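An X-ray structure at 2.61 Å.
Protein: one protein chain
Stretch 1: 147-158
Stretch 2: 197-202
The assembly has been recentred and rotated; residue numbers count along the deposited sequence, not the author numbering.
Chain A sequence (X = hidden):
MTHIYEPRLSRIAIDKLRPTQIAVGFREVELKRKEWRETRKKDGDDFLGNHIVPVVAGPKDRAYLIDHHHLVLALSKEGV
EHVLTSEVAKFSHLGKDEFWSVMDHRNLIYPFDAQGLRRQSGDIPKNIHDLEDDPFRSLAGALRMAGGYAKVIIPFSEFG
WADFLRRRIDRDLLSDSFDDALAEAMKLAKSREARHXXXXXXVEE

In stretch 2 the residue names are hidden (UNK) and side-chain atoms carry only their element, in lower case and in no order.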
# COMPACT_ATOMS: atom_id res chain seq x y z
N GLY A 147 -14.28 17.11 -9.43
CA GLY A 147 -12.99 17.62 -9.07
C GLY A 147 -13.03 17.89 -7.59
O GLY A 147 -12.21 18.57 -7.09
N GLY A 148 -13.99 17.35 -6.89
CA GLY A 148 -14.02 17.53 -5.48
C GLY A 148 -13.02 16.75 -4.65
O GLY A 148 -12.71 17.21 -3.55
N TYR A 149 -12.54 15.58 -5.09
CA TYR A 149 -11.42 14.89 -4.38
C TYR A 149 -10.65 14.07 -5.38
O TYR A 149 -11.05 14.00 -6.54
CB TYR A 149 -11.85 14.03 -3.17
CG TYR A 149 -12.90 12.98 -3.49
CD1 TYR A 149 -12.56 11.67 -3.78
CD2 TYR A 149 -14.27 13.33 -3.52
CE1 TYR A 149 -13.58 10.73 -4.10
CE2 TYR A 149 -15.23 12.43 -3.85
CZ TYR A 149 -14.91 11.15 -4.12
OH TYR A 149 -15.96 10.28 -4.43
N ALA A 150 -9.53 13.48 -4.97
CA ALA A 150 -8.75 12.69 -5.90
C ALA A 150 -8.97 11.21 -5.72
O ALA A 150 -9.15 10.77 -4.58
CB ALA A 150 -7.28 12.98 -5.71
N LYS A 151 -8.88 10.44 -6.82
CA LYS A 151 -8.72 8.98 -6.74
C LYS A 151 -7.52 8.68 -5.84
O LYS A 151 -6.55 9.40 -5.84
CB LYS A 151 -8.52 8.31 -8.11
CG LYS A 151 -9.65 8.55 -9.10
CD LYS A 151 -9.85 7.40 -10.13
CE LYS A 151 -10.24 7.94 -11.56
NZ LYS A 151 -9.67 7.17 -12.76
N VAL A 152 -7.57 7.62 -5.08
CA VAL A 152 -6.56 7.30 -4.14
C VAL A 152 -6.60 5.76 -4.18
O VAL A 152 -7.58 5.17 -4.69
CB VAL A 152 -6.97 7.95 -2.79
CG1 VAL A 152 -6.59 7.13 -1.58
CG2 VAL A 152 -6.34 9.32 -2.64
N ILE A 153 -5.57 5.10 -3.64
CA ILE A 153 -5.49 3.63 -3.65
C ILE A 153 -6.29 2.87 -2.57
O ILE A 153 -6.67 1.71 -2.78
CB ILE A 153 -4.07 3.14 -3.75
CG1 ILE A 153 -3.22 3.71 -2.60
CG2 ILE A 153 -3.52 3.51 -5.13
CD1 ILE A 153 -1.85 2.89 -2.25
N ILE A 154 -6.55 3.49 -1.42
CA ILE A 154 -7.61 3.09 -0.49
C ILE A 154 -8.88 2.44 -1.13
O ILE A 154 -9.56 3.04 -1.98
CB ILE A 154 -8.06 4.36 0.30
CG1 ILE A 154 -7.05 4.73 1.41
CG2 ILE A 154 -9.51 4.24 0.83
CD1 ILE A 154 -5.55 5.01 0.89
N PRO A 155 -9.27 1.25 -0.65
CA PRO A 155 -10.48 0.60 -1.19
C PRO A 155 -11.74 1.39 -0.80
O PRO A 155 -11.81 1.93 0.32
CB PRO A 155 -10.47 -0.75 -0.50
CG PRO A 155 -9.74 -0.48 0.80
CD PRO A 155 -8.66 0.45 0.43
N PHE A 156 -12.72 1.49 -1.71
CA PHE A 156 -14.01 2.06 -1.32
C PHE A 156 -13.90 3.52 -0.88
O PHE A 156 -14.63 3.98 0.00
CB PHE A 156 -14.55 1.18 -0.17
CG PHE A 156 -14.65 -0.33 -0.51
CD1 PHE A 156 -13.98 -1.29 0.28
CD2 PHE A 156 -15.43 -0.80 -1.60
CE1 PHE A 156 -14.09 -2.66 -0.01
CE2 PHE A 156 -15.53 -2.18 -1.91
CZ PHE A 156 -14.86 -3.11 -1.12
N SER A 157 -12.98 4.26 -1.49
CA SER A 157 -12.81 5.72 -1.30
C SER A 157 -14.14 6.39 -1.36
O SER A 157 -14.49 7.16 -0.49
CB SER A 157 -12.02 6.29 -2.46
OG SER A 157 -11.55 7.63 -2.21
N GLU A 158 -14.87 6.12 -2.43
CA GLU A 158 -16.16 6.72 -2.69
C GLU A 158 -17.16 6.45 -1.60
O GLU A 158 -17.89 7.34 -1.20
CB GLU A 158 -16.72 6.22 -4.03
CG GLU A 158 -16.08 6.86 -5.24
CD GLU A 158 -14.86 6.13 -5.73
OE1 GLU A 158 -14.45 5.06 -5.15
OE2 GLU A 158 -14.29 6.67 -6.72
N UNK A 197 -10.92 12.85 5.09
CA UNK A 197 -11.30 11.90 4.05
C UNK A 197 -10.21 11.67 3.05
O UNK A 197 -9.41 12.56 2.79
c UNK A 197 -14.86 13.27 3.45
c UNK A 197 -14.35 10.96 4.34
c UNK A 197 -13.80 12.38 4.12
c UNK A 197 -12.50 12.41 3.29
N UNK A 198 -10.17 10.48 2.42
CA UNK A 198 -9.06 10.22 1.49
C UNK A 198 -9.26 11.02 0.23
O UNK A 198 -10.35 11.06 -0.32
c UNK A 198 -9.26 8.75 1.15
c UNK A 198 -10.78 8.52 1.29
c UNK A 198 -11.16 9.37 2.45
N UNK A 199 -8.23 11.64 -0.28
CA UNK A 199 -8.37 12.38 -1.53
C UNK A 199 -8.74 13.81 -1.24
O UNK A 199 -9.00 14.56 -2.17
N UNK A 200 -8.79 14.19 0.05
CA UNK A 200 -9.18 15.54 0.37
C UNK A 200 -8.16 16.56 -0.10
O UNK A 200 -6.94 16.40 -0.00
n UNK A 200 -11.03 19.07 2.69
c UNK A 200 -9.14 20.61 3.36
c UNK A 200 -9.83 17.20 2.21
c UNK A 200 -7.55 18.33 2.79
c UNK A 200 -8.93 18.25 2.63
c UNK A 200 -7.77 20.69 3.49
c UNK A 200 -9.71 19.39 2.92
c UNK A 200 -11.09 17.75 2.26
c UNK A 200 -6.96 19.59 3.21
c UNK A 200 -9.46 15.75 1.84
N UNK A 201 -8.73 17.68 -0.47
CA UNK A 201 -8.26 18.52 -1.52
C UNK A 201 -8.80 19.94 -1.24
O UNK A 201 -9.74 20.38 -1.87
c UNK A 201 -8.88 17.93 -2.80
s UNK A 201 -8.02 18.44 -4.29
N UNK A 202 -8.25 20.66 -0.28
CA UNK A 202 -8.70 22.01 -0.03
C UNK A 202 -7.65 22.86 0.65
O UNK A 202 -6.46 22.46 0.73

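Position 197 carries four side-chain carbons, forked at the second, with no heteroatom. Although its CA-to-CB bond points toward stretch 1, the side chain makes no contact there. A four-carbon chain branching at its second atom is Leu197, here in the m, t rotamer.

At position 198 three carbons close a ring onto the backbone N, the signature of proline. The CB of this residue lies 4.1 Å from CG1 of Val152, and the far side of the ring comes close to Ile154 and Ser157. For Pro198, then, CG is 3.7 Å from Ser157 OG and 4.5 Å from Ile154 CG2, so the ring rests against a small, largely apolar patch and is covered more than any other residue of either stretch.

Position 199 has no side-chain atoms. Its phi/psi of 91/5° would jam a CB against the preceding carbonyl, and an ideal CB would also sit 2.4 Å from Ala150 O, a clash, and a tight 3.4 Å from Tyr149 CD1. Both the backbone and the neighbouring stretch therefore demand Gly199. Its bareness lets the two stretches approach to 4.4 Å between Gly199 CA and Ala150 CA.

Position 200 shows one carbon followed by fused five- and six-membered rings holding eight carbons and one nitrogen, an indole, and hence Trp200. Its CA-to-CB bond points away from stretch 1, and its NE1 is hydrogen-bonded elsewhere in the structure. Its backbone N donates to Leu197 O at 3.2 Å, closing the type II turn from Leu197 to Trp200.

Position 201 bears one carbon and then one sulfur, which identifies Cys201. Its CB packs 4.0 Å from Gly148 O and 4.3 Å from Tyr149 CA; the residue is also covalently bonded to a group elsewhere in the structure.

Position 202 again lacks side-chain atoms and makes no contact with stretch 1. It is Gly202, where an ideal CB would be crowded by Trp200 CZ2 at 3.0 Å.

The contact is centred on the turn. Ala150 N donates a hydrogen bond to Gly199 O at 3.0 Å, with an angle of 156° at the hydrogen, and a CA-H...O contact places Gly199 CA 3.5 Å from Ala150 O, so both polar backbone atoms of Ala150 face the same glycine. Tyr149 CB also approaches Gly199 O, at 3.1 Å. Around this backbone pairing, Pro198 packs against Val152 and Ile154, while Cys201 covers the backbone at Gly148 and Tyr149. Together the two stretches bury 329 Å².

Stretch 2 (197-202) LPGWCG
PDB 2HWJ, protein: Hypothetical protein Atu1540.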